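Local coordinates for alpha-1,4-endofucoidanase (Mariniflexile fucanivorans, PDB 6DLH), which cleaves alpha-1,4-linked fucans (fucoidan) internally as a retaining endo-hydrolase of glycoside hydrolase family 107, its catalytic domain being followed by immunoglobulin-like domains that bind calcium, at residues Q35-R43 and W334-F342; E277-T285 and F318-D329. One frame throughout, in Å; residues are numbered along the deposited sequence.

Contact 1 of 2, residues Q35-R43 and W334-F342; sequences QGLRAEWMR and WNDNVVAHF. With CA (calcium ion), chain E.
Val339 carries the tight half of this contact, where the 3-10 turns of 37-42, leading to strand 46-49 of the parallel catalytic-domain sheet, pack on the approach to edge strand 341-342. Its two methyls divide the work: CG2 lies 3.3 Å from Ala39 O, while CG1 meets Met42 CG at 3.7 Å and also touches Arg43 CG. Met42 starts with CG anti to the backbone N (chi1 180°) and then bends, bringing SD obliquely to the His341 ring, 4.5 Å from its centroid; the imidazole nitrogens are held elsewhere, by Thr291 and Thr379. Gly36 closes on the type I turn Asn335-Val338, its CA 3.3 Å from Asn337 O in a CA-H...O contact. The extended side chain of Gln35 is buried as well: its amide, 12° from coplanar with the Trp334 indole, meets the ring at its edge while NE2 bonds to Asp288 O. Replacing Gln35 by an alanine removes the amide, which is likely to open a gap at the indole edge and leave Asp288 O without this donor.

The other side is looser and joined by water. One water donates to both Gln35 O and Trp334 O and accepts from Asn337 N; another links Gly36 O weakly to Asn337 O. Here Asn337 lies alongside exposed Leu37, its OD1 3.8 Å from Leu37 CG. The Asn335-Val338 turn also supplies two ligands of a calcium ion, Asn335 OD1 and, at 2.2 Å, Asp336 OD1.

Contact 2 of 2, residues E277-T285 and F318-D329; sequences EGNPFTSAT and FMQTNNGYAFRD. With CA (calcium ion), chain E; EDO (1,2-ethanediol), chain B.
Asn279 reaches across to Phe318, Ala326 and Asp329, and its side chain forms an Asx turn in the loop that follows strand 266-269. CB passes 3.8 Å from Asp329 OD2. With CG anti to the backbone N (chi1 -164°), the amide is brought obliquely to the CZ end of the Phe318 ring, CG lying 3.6 Å from Phe318 CZ and the two planes 51° apart. OD1 turns back to accept from Phe281 N, closing the Asx turn. ND2 spends its hydrogens on two acceptors: Ala326 O, 2.8 Å away and in the amide plane, and Asp329 OD2, at 3.1 Å on the syn side but 34° out of the carboxylate plane. Both amide ends are thus engaged, which fixes the rotation of the group.

The Phe318 ring, near the end of helix 307-321, is sandwiched. Pro280 CD sits over the centre of one face in a CH-pi contact, 3.5 Å from the ring centroid, and Asn322 ND2 lies over the other. Beyond it a Schellman motif with Asn323 as C-prime residue ends the helix. Phe281 presents its ring edge to Met319 CG.

Phe327 fills the far end of the interface: Ala284 N lies above one face and Ala326 CB above the opposite one, both offset toward the rim, while Phe281 O comes in at the edge. Its backbone faces a calcium ion, Phe327 O binding the metal at 2.4 Å.

Overall arrangement
Along the chain the order is 35-43, 277-285, 318-329 and 334-342, so both segments of contact 2 fall between those of contact 1. Their centres are 11 Å apart, on the same side of the chain's centre. Helix 307-321 and edge strand 341-342 follow one another, and the connection between them carries one calcium ion. Contact 1 supplies Asn335 and Asp336, contact 2 supplies Phe327 O, and Asp330 OD1 and the backbone O of Arg332 complete the protein ligands. Direct links also join them: Ala340 N lies 2.7 Å from Gly324 O, a probable hydrogen bond, and Arg328 NH1 bonds to Asp336 O. Metal and bonds together are consistent with one packing unit beside that edge strand.

Contact 1 of 2, residues Q35-R43 and W334-F342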
loop_
_atom_site.group_PDB
_atom_site.type_symbol
_atom_site.label_atom_id
_atom_site.label_comp_id
_atom_site.label_asym_id
_atom_site.label_seq_id
_atom_site.Cartn_x
_atom_site.Cartn_y
_atom_site.Cartn_z
ATOM N N GLN A 35 -21.403 2.703 -19.942
ATOM C CA GLN A 35 -20.930 3.839 -19.159
ATOM C C GLN A 35 -21.866 4.101 -17.984
ATOM O O GLN A 35 -23.064 4.316 -18.166
ATOM C CB GLN A 35 -20.819 5.103 -20.011
ATOM C CG GLN A 35 -20.126 6.254 -19.292
ATOM C CD GLN A 35 -20.173 7.555 -20.052
ATOM O OE1 GLN A 35 -20.857 7.684 -21.064
ATOM N NE2 GLN A 35 -19.433 8.540 -19.570
ATOM N N GLY A 36 -21.292 4.084 -16.777
ATOM C CA GLY A 36 -22.044 4.377 -15.574
ATOM C C GLY A 36 -22.734 3.133 -15.027
ATOM O O GLY A 36 -22.645 2.862 -13.834
ATOM N N LEU A 37 -23.419 2.389 -15.907
ATOM C CA LEU A 37 -24.128 1.177 -15.518
ATOM C C LEU A 37 -23.179 0.220 -14.796
ATOM O O LEU A 37 -23.583 -0.493 -13.878
ATOM C CB LEU A 37 -24.728 0.504 -16.761
ATOM C CG LEU A 37 -26.174 0.874 -17.098
ATOM C CD1 LEU A 37 -26.564 0.309 -18.460
ATOM C CD2 LEU A 37 -27.139 0.378 -16.028
ATOM N N ARG A 38 -21.909 0.224 -15.209
ATOM C CA ARG A 38 -20.953 -0.711 -14.645
ATOM C C ARG A 38 -20.487 -0.259 -13.259
ATOM O O ARG A 38 -19.683 -0.948 -12.633
ATOM C CB ARG A 38 -19.819 -1.003 -15.631
ATOM C CG ARG A 38 -18.965 0.194 -16.016
ATOM C CD ARG A 38 -17.861 -0.314 -16.925
ATOM N NE ARG A 38 -17.328 0.758 -17.746
ATOM C CZ ARG A 38 -17.755 1.072 -18.966
ATOM N NH1 ARG A 38 -17.341 2.188 -19.542
ATOM N NH2 ARG A 38 -18.592 0.272 -19.603
ATOM N N ALA A 39 -21.016 0.880 -12.784
ATOM C CA ALA A 39 -20.757 1.380 -11.443
ATOM C C ALA A 39 -22.050 1.383 -10.629
ATOM O O ALA A 39 -22.179 2.122 -9.651
ATOM C CB ALA A 39 -20.138 2.757 -11.516
ATOM N N GLU A 40 -23.008 0.532 -11.016
ATOM C CA GLU A 40 -24.309 0.533 -10.362
ATOM C C GLU A 40 -24.164 0.096 -8.902
ATOM O O GLU A 40 -24.977 0.459 -8.051
ATOM C CB GLU A 40 -25.305 -0.318 -11.158
ATOM C CG GLU A 40 -26.540 -0.742 -10.377
ATOM C CD GLU A 40 -27.473 0.375 -9.926
ATOM O OE1 GLU A 40 -27.449 1.471 -10.547
ATOM O OE2 GLU A 40 -28.224 0.147 -8.944
ATOM N N TRP A 41 -23.117 -0.688 -8.618
ATOM C CA TRP A 41 -22.873 -1.202 -7.279
ATOM C C TRP A 41 -22.422 -0.067 -6.362
ATOM O O TRP A 41 -22.506 -0.191 -5.145
ATOM C CB TRP A 41 -21.824 -2.319 -7.323
ATOM C CG TRP A 41 -20.506 -1.864 -7.871
ATOM C CD1 TRP A 41 -20.085 -1.973 -9.164
ATOM C CD2 TRP A 41 -19.433 -1.227 -7.150
ATOM N NE1 TRP A 41 -18.826 -1.455 -9.296
ATOM C CE2 TRP A 41 -18.399 -0.989 -8.080
ATOM C CE3 TRP A 41 -19.242 -0.829 -5.818
ATOM C CZ2 TRP A 41 -17.199 -0.371 -7.723
ATOM C CZ3 TRP A 41 -18.056 -0.220 -5.465
ATOM C CH2 TRP A 41 -17.048 0.003 -6.404
ATOM N N MET A 42 -21.935 1.018 -6.976
ATOM C CA MET A 42 -21.420 2.189 -6.289
ATOM C C MET A 42 -22.563 2.967 -5.627
ATOM O O MET A 42 -22.339 3.687 -4.656
ATOM C CB MET A 42 -20.662 3.076 -7.281
ATOM C CG MET A 42 -20.073 4.342 -6.696
ATOM S SD MET A 42 -18.269 4.344 -6.611
ATOM C CE MET A 42 -17.841 3.509 -8.141
ATOM N N ARG A 43 -23.793 2.794 -6.133
ATOM C CA ARG A 43 -24.962 3.426 -5.535
ATOM C C ARG A 43 -25.265 2.781 -4.185
ATOM O O ARG A 43 -25.495 1.574 -4.108
ATOM C CB ARG A 43 -26.159 3.403 -6.492
ATOM C CG ARG A 43 -26.081 4.462 -7.581
ATOM C CD ARG A 43 -27.160 4.384 -8.646
ATOM N NE ARG A 43 -28.462 4.862 -8.207
ATOM C CZ ARG A 43 -29.511 4.085 -7.954
ATOM N NH1 ARG A 43 -29.461 2.792 -8.223
ATOM N NH2 ARG A 43 -30.604 4.600 -7.419
ATOM N N TRP A 334 -26.301 10.504 -22.819
ATOM C CA TRP A 334 -25.358 9.402 -22.745
ATOM C C TRP A 334 -24.735 9.280 -21.352
ATOM O O TRP A 334 -24.114 8.262 -21.051
ATOM C CB TRP A 334 -24.293 9.547 -23.839
ATOM C CG TRP A 334 -23.642 10.894 -23.881
ATOM C CD1 TRP A 334 -23.995 11.950 -24.669
ATOM C CD2 TRP A 334 -22.515 11.334 -23.097
ATOM N NE1 TRP A 334 -23.159 13.012 -24.442
ATOM C CE2 TRP A 334 -22.245 12.668 -23.480
ATOM C CE3 TRP A 334 -21.708 10.738 -22.119
ATOM C CZ2 TRP A 334 -21.206 13.408 -22.912
ATOM C CZ3 TRP A 334 -20.682 11.470 -21.561
ATOM C CH2 TRP A 334 -20.434 12.785 -21.957
ATOM N N ASN A 335 -24.905 10.313 -20.514
ATOM C CA ASN A 335 -24.240 10.381 -19.221
ATOM C C ASN A 335 -25.228 10.113 -18.089
ATOM O O ASN A 335 -24.946 10.429 -16.934
ATOM C CB ASN A 335 -23.486 11.704 -19.030
ATOM C CG ASN A 335 -24.365 12.938 -18.974
ATOM O OD1 ASN A 335 -25.585 12.857 -18.823
ATOM N ND2 ASN A 335 -23.750 14.101 -19.093
ATOM N N ASP A 336 -26.370 9.504 -18.420
ATOM C CA ASP A 336 -27.503 9.452 -17.511
ATOM C C ASP A 336 -27.353 8.340 -16.478
ATOM O O ASP A 336 -28.153 8.269 -15.546
ATOM C CB ASP A 336 -28.830 9.336 -18.264
ATOM C CG ASP A 336 -29.412 10.667 -18.707
ATOM O OD1 ASP A 336 -28.703 11.702 -18.611
ATOM O OD2 ASP A 336 -30.579 10.664 -19.135
ATOM N N ASN A 337 -26.349 7.471 -16.643
ATOM C CA ASN A 337 -26.151 6.386 -15.694
ATOM C C ASN A 337 -24.887 6.604 -14.864
ATOM O O ASN A 337 -24.591 5.792 -13.993
ATOM C CB ASN A 337 -26.144 5.004 -16.353
ATOM C CG ASN A 337 -27.463 4.660 -17.006
ATOM O OD1 ASN A 337 -27.494 4.318 -18.187
ATOM N ND2 ASN A 337 -28.548 4.758 -16.254
ATOM N N VAL A 338 -24.160 7.695 -15.136
ATOM C CA VAL A 338 -22.988 8.063 -14.353
ATOM C C VAL A 338 -23.404 8.241 -12.887
ATOM O O VAL A 338 -24.400 8.886 -12.581
ATOM C CB VAL A 338 -22.304 9.309 -14.949
ATOM C CG1 VAL A 338 -21.158 9.816 -14.089
ATOM C CG2 VAL A 338 -21.828 9.053 -16.372
ATOM N N VAL A 339 -22.655 7.607 -11.982
ATOM C CA VAL A 339 -23.046 7.523 -10.585
ATOM C C VAL A 339 -22.451 8.696 -9.801
ATOM O O VAL A 339 -21.291 9.063 -9.982
ATOM C CB VAL A 339 -22.645 6.156 -9.992
ATOM C CG1 VAL A 339 -22.766 6.124 -8.470
ATOM C CG2 VAL A 339 -23.456 5.027 -10.627
ATOM N N ALA A 340 -23.272 9.292 -8.934
ATOM C CA ALA A 340 -22.807 10.368 -8.078
ATOM C C ALA A 340 -21.934 9.770 -6.978
ATOM O O ALA A 340 -22.361 8.856 -6.280
ATOM C CB ALA A 340 -23.989 11.115 -7.514
ATOM N N HIS A 341 -20.708 10.288 -6.842
ATOM C CA HIS A 341 -19.782 9.768 -5.851
ATOM C C HIS A 341 -18.973 10.908 -5.238
ATOM O O HIS A 341 -18.632 11.871 -5.917
ATOM C CB HIS A 341 -18.902 8.671 -6.474
ATOM C CG HIS A 341 -17.618 8.437 -5.752
ATOM N ND1 HIS A 341 -16.483 9.192 -5.997
ATOM C CD2 HIS A 341 -17.284 7.546 -4.797
ATOM C CE1 HIS A 341 -15.503 8.771 -5.224
ATOM N NE2 HIS A 341 -15.966 7.754 -4.486
ATOM N N PHE A 342 -18.649 10.764 -3.950
ATOM C CA PHE A 342 -18.009 11.815 -3.173
ATOM C C PHE A 342 -16.716 11.255 -2.581
ATOM O O PHE A 342 -16.705 10.102 -2.148
ATOM C CB PHE A 342 -19.011 12.325 -2.126
ATOM C CG PHE A 342 -18.613 13.534 -1.309
ATOM C CD1 PHE A 342 -17.757 14.502 -1.813
ATOM C CD2 PHE A 342 -19.142 13.728 -0.042
ATOM C CE1 PHE A 342 -17.414 15.617 -1.056
ATOM C CE2 PHE A 342 -18.811 14.846 0.711
ATOM C CZ PHE A 342 -17.955 15.794 0.200
HETATM CA CA CA E . -27.707 13.667 -18.800
HETATM O O HOH W 1 -24.231 6.921 -18.501
HETATM O O HOH W 2 -25.176 3.410 -19.635
HETATM O O HOH W 3 -25.532 3.326 -13.198
HETATM O O HOH W 4 -29.960 14.566 -18.578
#

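Contact 2 of 2, residues E277-T285 and F318-D329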
loop_
_atom_site.group_PDB
_atom_site.type_symbol
_atom_site.label_atom_id
_atom_site.label_comp_id
_atom_site.label_asym_id
_atom_site.label_seq_id
_atom_site.Cartn_x
_atom_site.Cartn_y
_atom_site.Cartn_z
ATOM N N GLU A 277 -23.333 26.818 -7.086
ATOM C CA GLU A 277 -24.595 27.377 -7.549
ATOM C C GLU A 277 -25.263 26.395 -8.507
ATOM O O GLU A 277 -26.190 26.766 -9.224
ATOM C CB GLU A 277 -24.393 28.731 -8.243
ATOM C CG GLU A 277 -23.663 29.778 -7.412
ATOM C CD GLU A 277 -24.366 30.297 -6.167
ATOM O OE1 GLU A 277 -23.828 31.225 -5.534
ATOM O OE2 GLU A 277 -25.447 29.772 -5.825
ATOM N N GLY A 278 -24.800 25.138 -8.520
ATOM C CA GLY A 278 -25.277 24.221 -9.541
ATOM C C GLY A 278 -24.896 22.781 -9.228
ATOM O O GLY A 278 -24.952 22.357 -8.078
ATOM N N ASN A 279 -24.501 22.046 -10.271
ATOM C CA ASN A 279 -24.045 20.678 -10.102
ATOM C C ASN A 279 -22.689 20.708 -9.403
ATOM O O ASN A 279 -21.756 21.361 -9.867
ATOM C CB ASN A 279 -24.063 19.895 -11.417
ATOM C CG ASN A 279 -23.964 18.398 -11.217
ATOM O OD1 ASN A 279 -23.168 17.916 -10.412
ATOM N ND2 ASN A 279 -24.772 17.652 -11.947
ATOM N N PRO A 280 -22.554 20.048 -8.230
ATOM C CA PRO A 280 -21.281 20.028 -7.507
ATOM C C PRO A 280 -20.211 19.173 -8.185
ATOM O O PRO A 280 -19.066 19.163 -7.735
ATOM C CB PRO A 280 -21.649 19.418 -6.147
ATOM C CG PRO A 280 -22.864 18.568 -6.452
ATOM C CD PRO A 280 -23.628 19.338 -7.515
ATOM N N PHE A 281 -20.597 18.447 -9.247
ATOM C CA PHE A 281 -19.650 17.616 -9.970
ATOM C C PHE A 281 -19.386 18.207 -11.352
ATOM O O PHE A 281 -20.324 18.482 -12.102
ATOM C CB PHE A 281 -20.151 16.173 -10.078
ATOM C CG PHE A 281 -20.609 15.548 -8.783
ATOM C CD1 PHE A 281 -19.710 15.282 -7.760
ATOM C CD2 PHE A 281 -21.944 15.212 -8.592
ATOM C CE1 PHE A 281 -20.133 14.712 -6.569
ATOM C CE2 PHE A 281 -22.371 14.651 -7.397
ATOM C CZ PHE A 281 -21.460 14.386 -6.392
ATOM N N THR A 282 -18.102 18.415 -11.665
ATOM C CA THR A 282 -17.661 18.657 -13.031
ATOM C C THR A 282 -18.257 17.580 -13.944
ATOM O O THR A 282 -18.314 16.407 -13.578
ATOM C CB THR A 282 -16.129 18.732 -13.094
ATOM O OG1 THR A 282 -15.744 19.928 -12.415
ATOM C CG2 THR A 282 -15.583 18.775 -14.505
ATOM N N SER A 283 -18.728 18.002 -15.122
ATOM C CA SER A 283 -19.470 17.147 -16.036
ATOM C C SER A 283 -18.660 15.913 -16.438
ATOM O O SER A 283 -17.437 15.961 -16.547
ATOM C CB SER A 283 -19.907 17.926 -17.248
ATOM O OG SER A 283 -21.009 17.284 -17.866
ATOM N N ALA A 284 -19.368 14.806 -16.665
ATOM C CA ALA A 284 -18.753 13.553 -17.071
ATOM C C ALA A 284 -18.085 13.703 -18.439
ATOM O O ALA A 284 -18.665 14.279 -19.363
ATOM C CB ALA A 284 -19.805 12.471 -17.103
ATOM N N THR A 285 -16.857 13.177 -18.558
ATOM C CA THR A 285 -16.286 12.907 -19.864
ATOM C C THR A 285 -16.979 11.670 -20.427
ATOM O O THR A 285 -17.875 11.116 -19.792
ATOM C CB THR A 285 -14.768 12.703 -19.809
ATOM O OG1 THR A 285 -14.507 11.508 -19.072
ATOM C CG2 THR A 285 -14.022 13.884 -19.231
ATOM N N PHE A 318 -27.225 16.817 -2.715
ATOM C CA PHE A 318 -27.378 16.669 -4.159
ATOM C C PHE A 318 -27.435 15.194 -4.562
ATOM O O PHE A 318 -28.173 14.824 -5.477
ATOM C CB PHE A 318 -26.246 17.372 -4.916
ATOM C CG PHE A 318 -26.418 17.416 -6.417
ATOM C CD1 PHE A 318 -27.104 18.458 -7.026
ATOM C CD2 PHE A 318 -25.900 16.417 -7.225
ATOM C CE1 PHE A 318 -27.270 18.502 -8.404
ATOM C CE2 PHE A 318 -26.070 16.454 -8.604
ATOM C CZ PHE A 318 -26.752 17.496 -9.193
ATOM N N MET A 319 -26.613 14.364 -3.903
ATOM C CA MET A 319 -26.537 12.942 -4.197
ATOM C C MET A 319 -27.851 12.276 -3.798
ATOM O O MET A 319 -28.360 11.423 -4.517
ATOM C CB MET A 319 -25.365 12.287 -3.454
ATOM C CG MET A 319 -24.011 12.618 -4.060
ATOM S SD MET A 319 -22.597 12.088 -3.053
ATOM C CE MET A 319 -22.807 10.311 -3.054
ATOM N N GLN A 320 -28.414 12.709 -2.668
ATOM C CA GLN A 320 -29.697 12.207 -2.206
ATOM C C GLN A 320 -30.825 12.618 -3.155
ATOM O O GLN A 320 -31.626 11.776 -3.561
ATOM C CB GLN A 320 -29.943 12.689 -0.779
ATOM C CG GLN A 320 -31.310 12.318 -0.224
ATOM C CD GLN A 320 -31.438 12.887 1.165
ATOM O OE1 GLN A 320 -31.371 12.155 2.156
ATOM N NE2 GLN A 320 -31.574 14.205 1.246
ATOM N N THR A 321 -30.885 13.913 -3.509
ATOM C CA THR A 321 -31.990 14.441 -4.301
ATOM C C THR A 321 -32.057 13.720 -5.643
ATOM O O THR A 321 -33.142 13.495 -6.178
ATOM C CB THR A 321 -31.883 15.959 -4.504
ATOM O OG1 THR A 321 -31.801 16.523 -3.196
ATOM C CG2 THR A 321 -33.070 16.552 -5.240
ATOM N N ASN A 322 -30.884 13.338 -6.156
ATOM C CA ASN A 322 -30.759 12.819 -7.505
ATOM C C ASN A 322 -30.651 11.292 -7.511
ATOM O O ASN A 322 -30.296 10.707 -8.533
ATOM C CB ASN A 322 -29.582 13.485 -8.215
ATOM C CG ASN A 322 -29.938 14.877 -8.685
ATOM O OD1 ASN A 322 -30.650 15.020 -9.672
ATOM N ND2 ASN A 322 -29.477 15.897 -7.982
ATOM N N ASN A 323 -30.921 10.660 -6.357
ATOM C CA ASN A 323 -30.971 9.207 -6.235
ATOM C C ASN A 323 -29.674 8.548 -6.716
ATOM O O ASN A 323 -29.710 7.426 -7.213
ATOM C CB ASN A 323 -32.177 8.602 -6.967
ATOM C CG ASN A 323 -33.497 9.230 -6.569
ATOM O OD1 ASN A 323 -33.850 9.264 -5.393
ATOM N ND2 ASN A 323 -34.237 9.725 -7.547
ATOM N N GLY A 324 -28.535 9.236 -6.564
ATOM C CA GLY A 324 -27.241 8.633 -6.845
ATOM C C GLY A 324 -26.785 8.778 -8.296
ATOM O O GLY A 324 -25.748 8.233 -8.659
ATOM N N TYR A 325 -27.545 9.524 -9.109
ATOM C CA TYR A 325 -27.173 9.802 -10.492
ATOM C C TYR A 325 -26.710 11.251 -10.615
ATOM O O TYR A 325 -27.393 12.169 -10.167
ATOM C CB TYR A 325 -28.327 9.466 -11.444
ATOM C CG TYR A 325 -28.673 7.998 -11.467
ATOM C CD1 TYR A 325 -27.854 7.084 -12.114
ATOM C CD2 TYR A 325 -29.795 7.516 -10.808
ATOM C CE1 TYR A 325 -28.144 5.728 -12.112
ATOM C CE2 TYR A 325 -30.102 6.163 -10.802
ATOM C CZ TYR A 325 -29.270 5.268 -11.455
ATOM O OH TYR A 325 -29.549 3.932 -11.440
ATOM N N ALA A 326 -25.546 11.448 -11.237
ATOM C CA ALA A 326 -24.882 12.741 -11.189
ATOM C C ALA A 326 -25.426 13.719 -12.229
ATOM O O ALA A 326 -25.454 14.922 -11.977
ATOM C CB ALA A 326 -23.392 12.564 -11.341
ATOM N N PHE A 327 -25.824 13.221 -13.409
ATOM C CA PHE A 327 -25.975 14.128 -14.536
ATOM C C PHE A 327 -27.321 13.963 -15.239
ATOM O O PHE A 327 -27.386 14.062 -16.459
ATOM C CB PHE A 327 -24.781 13.997 -15.486
ATOM C CG PHE A 327 -23.456 14.252 -14.820
ATOM C CD1 PHE A 327 -23.156 15.507 -14.296
ATOM C CD2 PHE A 327 -22.519 13.237 -14.682
ATOM C CE1 PHE A 327 -21.942 15.746 -13.668
ATOM C CE2 PHE A 327 -21.306 13.478 -14.052
ATOM C CZ PHE A 327 -21.018 14.731 -13.552
ATOM N N ARG A 328 -28.398 13.778 -14.468
ATOM C CA ARG A 328 -29.718 13.665 -15.073
ATOM C C ARG A 328 -30.348 15.050 -15.223
ATOM O O ARG A 328 -31.565 15.169 -15.344
ATOM C CB ARG A 328 -30.601 12.666 -14.313
ATOM C CG ARG A 328 -30.814 11.354 -15.054
ATOM C CD ARG A 328 -30.339 10.070 -14.404
ATOM N NE ARG A 328 -31.471 9.272 -13.949
ATOM C CZ ARG A 328 -31.547 7.941 -13.964
ATOM N NH1 ARG A 328 -30.552 7.202 -14.429
ATOM N NH2 ARG A 328 -32.632 7.349 -13.503
ATOM N N ASP A 329 -29.498 16.086 -15.281
ATOM C CA ASP A 329 -29.930 17.469 -15.149
ATOM C C ASP A 329 -29.553 18.290 -16.384
ATOM O O ASP A 329 -29.844 19.478 -16.442
ATOM C CB ASP A 329 -29.396 18.088 -13.848
ATOM C CG ASP A 329 -27.878 18.238 -13.768
ATOM O OD1 ASP A 329 -27.162 17.588 -14.556
ATOM O OD2 ASP A 329 -27.415 19.013 -12.911
HETATM CA CA CA E . -27.707 13.667 -18.800
HETATM C C1 EDO B . -25.988 23.195 -4.287
HETATM O O1 EDO B . -27.186 22.706 -3.663
HETATM C C2 EDO B . -25.209 22.022 -4.838
HETATM O O2 EDO B . -23.902 22.491 -5.121
HETATM O O HOH W 4 -29.960 14.566 -18.578
#